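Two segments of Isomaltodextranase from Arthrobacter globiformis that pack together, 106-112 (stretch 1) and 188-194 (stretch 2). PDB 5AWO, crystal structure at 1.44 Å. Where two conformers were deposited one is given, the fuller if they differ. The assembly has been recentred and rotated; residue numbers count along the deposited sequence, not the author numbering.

Stretch 1, residues 106-112: DWAYWAN
Stretch 2 188-194: RYFKDLG

This is a small apolar contact, without hydrogen bonds across it, in which the first turns of one helix pack against the last turn of another and bury 237 Å² in total. Asp-106 is the N-cap of the helix that starts at Trp-107. Its chi1 is p, and Asp-106 OD1 accepts from Tyr-109 N at 3.0 Å, nearly in line. Residues 107-112 keep helical angles, with Ala-111 N to Trp-107 O at 2.8 Å.

The second helix is already under way at Arg-188. Gly-194 closes it in a Schellman motif, with phi/psi 98/21 and its N 3.0 Å from Lys-191 O. A CB at these angles would jam against the preceding carbonyl O.

The register sets Ala-108 CA 6.1 Å from Leu-193 CA and Ala-111 CA 6.9 Å from Gly-194 CA. Leu-193 (m, t) points toward stretch 1. Leu-193 CD1 lies 3.8 Å from Trp-107 CB, and Leu-193 CD2 lies 3.9 Å from Ala-108 CB. Ala-111 CB, which points toward stretch 2, lies 3.6 Å from Leu-193 O.

Trp-107 (m, chi2 120°) also points across. Phe-190 (m) turns its edge to the indole face: CE1 is 3.8 Å from Trp-107 NE1, the planes meeting at 85°. Tyr-189 (t) brings OH to the indole edge, 3.9 Å from Trp-107 CD1. Both polar atoms, NE1 and OH, hydrogen-bond elsewhere in the structure.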

# COMPACT_ATOMS: atom_id res chain seq x y z
N ASP A 106 0.27 16.33 -26.25
CA ASP A 106 -0.12 16.63 -24.89
C ASP A 106 -0.59 15.38 -24.13
O ASP A 106 -0.60 14.26 -24.67
CB ASP A 106 -1.14 17.81 -24.83
CG ASP A 106 -2.50 17.49 -25.42
OD1 ASP A 106 -2.80 16.32 -25.73
OD2 ASP A 106 -3.31 18.44 -25.53
N TRP A 107 -0.96 15.56 -22.87
CA TRP A 107 -1.36 14.43 -22.04
C TRP A 107 -2.58 13.71 -22.63
O TRP A 107 -2.66 12.49 -22.59
CB TRP A 107 -1.69 14.88 -20.63
CG TRP A 107 -0.53 15.37 -19.78
CD1 TRP A 107 -0.39 16.60 -19.22
CD2 TRP A 107 0.57 14.59 -19.30
NE1 TRP A 107 0.76 16.67 -18.47
CE2 TRP A 107 1.37 15.43 -18.50
CE3 TRP A 107 0.99 13.28 -19.51
CZ2 TRP A 107 2.54 14.99 -17.88
CZ3 TRP A 107 2.16 12.83 -18.89
CH2 TRP A 107 2.92 13.69 -18.11
N ALA A 108 -3.52 14.48 -23.19
CA ALA A 108 -4.76 13.88 -23.71
C ALA A 108 -4.46 12.99 -24.90
O ALA A 108 -5.02 11.90 -25.02
CB ALA A 108 -5.76 14.95 -24.11
N TYR A 109 -3.58 13.44 -25.78
CA TYR A 109 -3.17 12.63 -26.90
C TYR A 109 -2.63 11.29 -26.41
O TYR A 109 -3.01 10.22 -26.93
CB TYR A 109 -2.11 13.31 -27.74
CG TYR A 109 -1.57 12.41 -28.82
CD1 TYR A 109 -0.50 11.56 -28.56
CD2 TYR A 109 -2.13 12.39 -30.10
CE1 TYR A 109 0.02 10.73 -29.54
CE2 TYR A 109 -1.63 11.55 -31.08
CZ TYR A 109 -0.55 10.72 -30.80
OH TYR A 109 -0.02 9.87 -31.76
N TRP A 110 -1.76 11.33 -25.40
CA TRP A 110 -1.16 10.08 -24.94
C TRP A 110 -2.15 9.21 -24.19
O TRP A 110 -2.08 7.98 -24.31
CB TRP A 110 0.13 10.36 -24.15
CG TRP A 110 1.22 10.70 -25.11
CD1 TRP A 110 1.84 11.90 -25.25
CD2 TRP A 110 1.76 9.85 -26.14
NE1 TRP A 110 2.75 11.84 -26.25
CE2 TRP A 110 2.72 10.59 -26.82
CE3 TRP A 110 1.53 8.51 -26.52
CZ2 TRP A 110 3.45 10.07 -27.89
CZ3 TRP A 110 2.27 7.99 -27.59
CH2 TRP A 110 3.21 8.78 -28.26
N ALA A 111 -3.06 9.80 -23.44
CA ALA A 111 -4.10 9.03 -22.78
C ALA A 111 -4.99 8.31 -23.82
O ALA A 111 -5.39 7.18 -23.63
CB ALA A 111 -4.94 9.89 -21.86
N ASN A 112 -5.29 8.98 -24.94
CA ASN A 112 -6.05 8.32 -25.99
C ASN A 112 -5.26 7.23 -26.74
O ASN A 112 -5.83 6.17 -27.08
CB ASN A 112 -6.59 9.33 -26.99
CG ASN A 112 -7.49 8.69 -28.02
OD1 ASN A 112 -8.58 8.24 -27.70
ND2 ASN A 112 -7.01 8.59 -29.26
N ARG A 188 -7.64 17.19 -10.02
CA ARG A 188 -8.74 16.88 -10.94
C ARG A 188 -8.40 16.98 -12.42
O ARG A 188 -8.95 16.24 -13.22
CB ARG A 188 -9.97 17.72 -10.61
CG ARG A 188 -10.60 17.40 -9.27
CD ARG A 188 -12.03 17.88 -9.13
NE ARG A 188 -12.55 17.71 -7.77
CZ ARG A 188 -12.57 18.65 -6.83
NH1 ARG A 188 -12.12 19.88 -7.04
NH2 ARG A 188 -13.07 18.36 -5.63
N TYR A 189 -7.47 17.85 -12.77
CA TYR A 189 -6.97 17.93 -14.13
C TYR A 189 -6.46 16.58 -14.63
O TYR A 189 -6.83 16.11 -15.71
CB TYR A 189 -5.90 19.00 -14.19
CG TYR A 189 -5.09 19.13 -15.45
CD1 TYR A 189 -5.59 19.80 -16.58
CD2 TYR A 189 -3.79 18.64 -15.51
CE1 TYR A 189 -4.82 19.95 -17.70
CE2 TYR A 189 -3.01 18.81 -16.62
CZ TYR A 189 -3.52 19.47 -17.73
OH TYR A 189 -2.73 19.65 -18.86
N PHE A 190 -5.64 15.92 -13.82
CA PHE A 190 -5.17 14.59 -14.22
C PHE A 190 -6.26 13.54 -14.14
O PHE A 190 -6.41 12.72 -15.04
CB PHE A 190 -3.92 14.20 -13.40
CG PHE A 190 -2.71 15.05 -13.73
CD1 PHE A 190 -2.21 15.05 -15.01
CD2 PHE A 190 -2.09 15.84 -12.78
CE1 PHE A 190 -1.12 15.83 -15.33
CE2 PHE A 190 -0.99 16.61 -13.10
CZ PHE A 190 -0.51 16.62 -14.38
N LYS A 191 -7.05 13.56 -13.07
CA LYS A 191 -8.14 12.60 -12.93
C LYS A 191 -9.05 12.65 -14.16
O LYS A 191 -9.46 11.64 -14.71
CB LYS A 191 -8.97 12.90 -11.70
CG LYS A 191 -10.16 11.99 -11.56
CD LYS A 191 -11.29 12.65 -10.81
CE LYS A 191 -10.96 12.83 -9.37
NZ LYS A 191 -12.13 13.46 -8.69
N ASP A 192 -9.37 13.87 -14.58
CA ASP A 192 -10.30 14.07 -15.69
C ASP A 192 -9.73 13.60 -17.02
O ASP A 192 -10.50 13.15 -17.90
CB ASP A 192 -10.65 15.55 -15.77
CG ASP A 192 -11.52 16.03 -14.62
OD1 ASP A 192 -12.09 15.24 -13.89
OD2 ASP A 192 -11.61 17.29 -14.44
N LEU A 193 -8.42 13.73 -17.20
CA LEU A 193 -7.71 13.20 -18.37
C LEU A 193 -7.78 11.68 -18.47
O LEU A 193 -7.41 11.12 -19.52
CB LEU A 193 -6.25 13.68 -18.39
CG LEU A 193 -5.98 15.14 -18.75
CD1 LEU A 193 -4.59 15.60 -18.32
CD2 LEU A 193 -6.16 15.41 -20.23
N GLY A 194 -8.28 11.03 -17.43
CA GLY A 194 -8.44 9.59 -17.41
C GLY A 194 -7.30 8.88 -16.70
O GLY A 194 -7.13 7.68 -16.88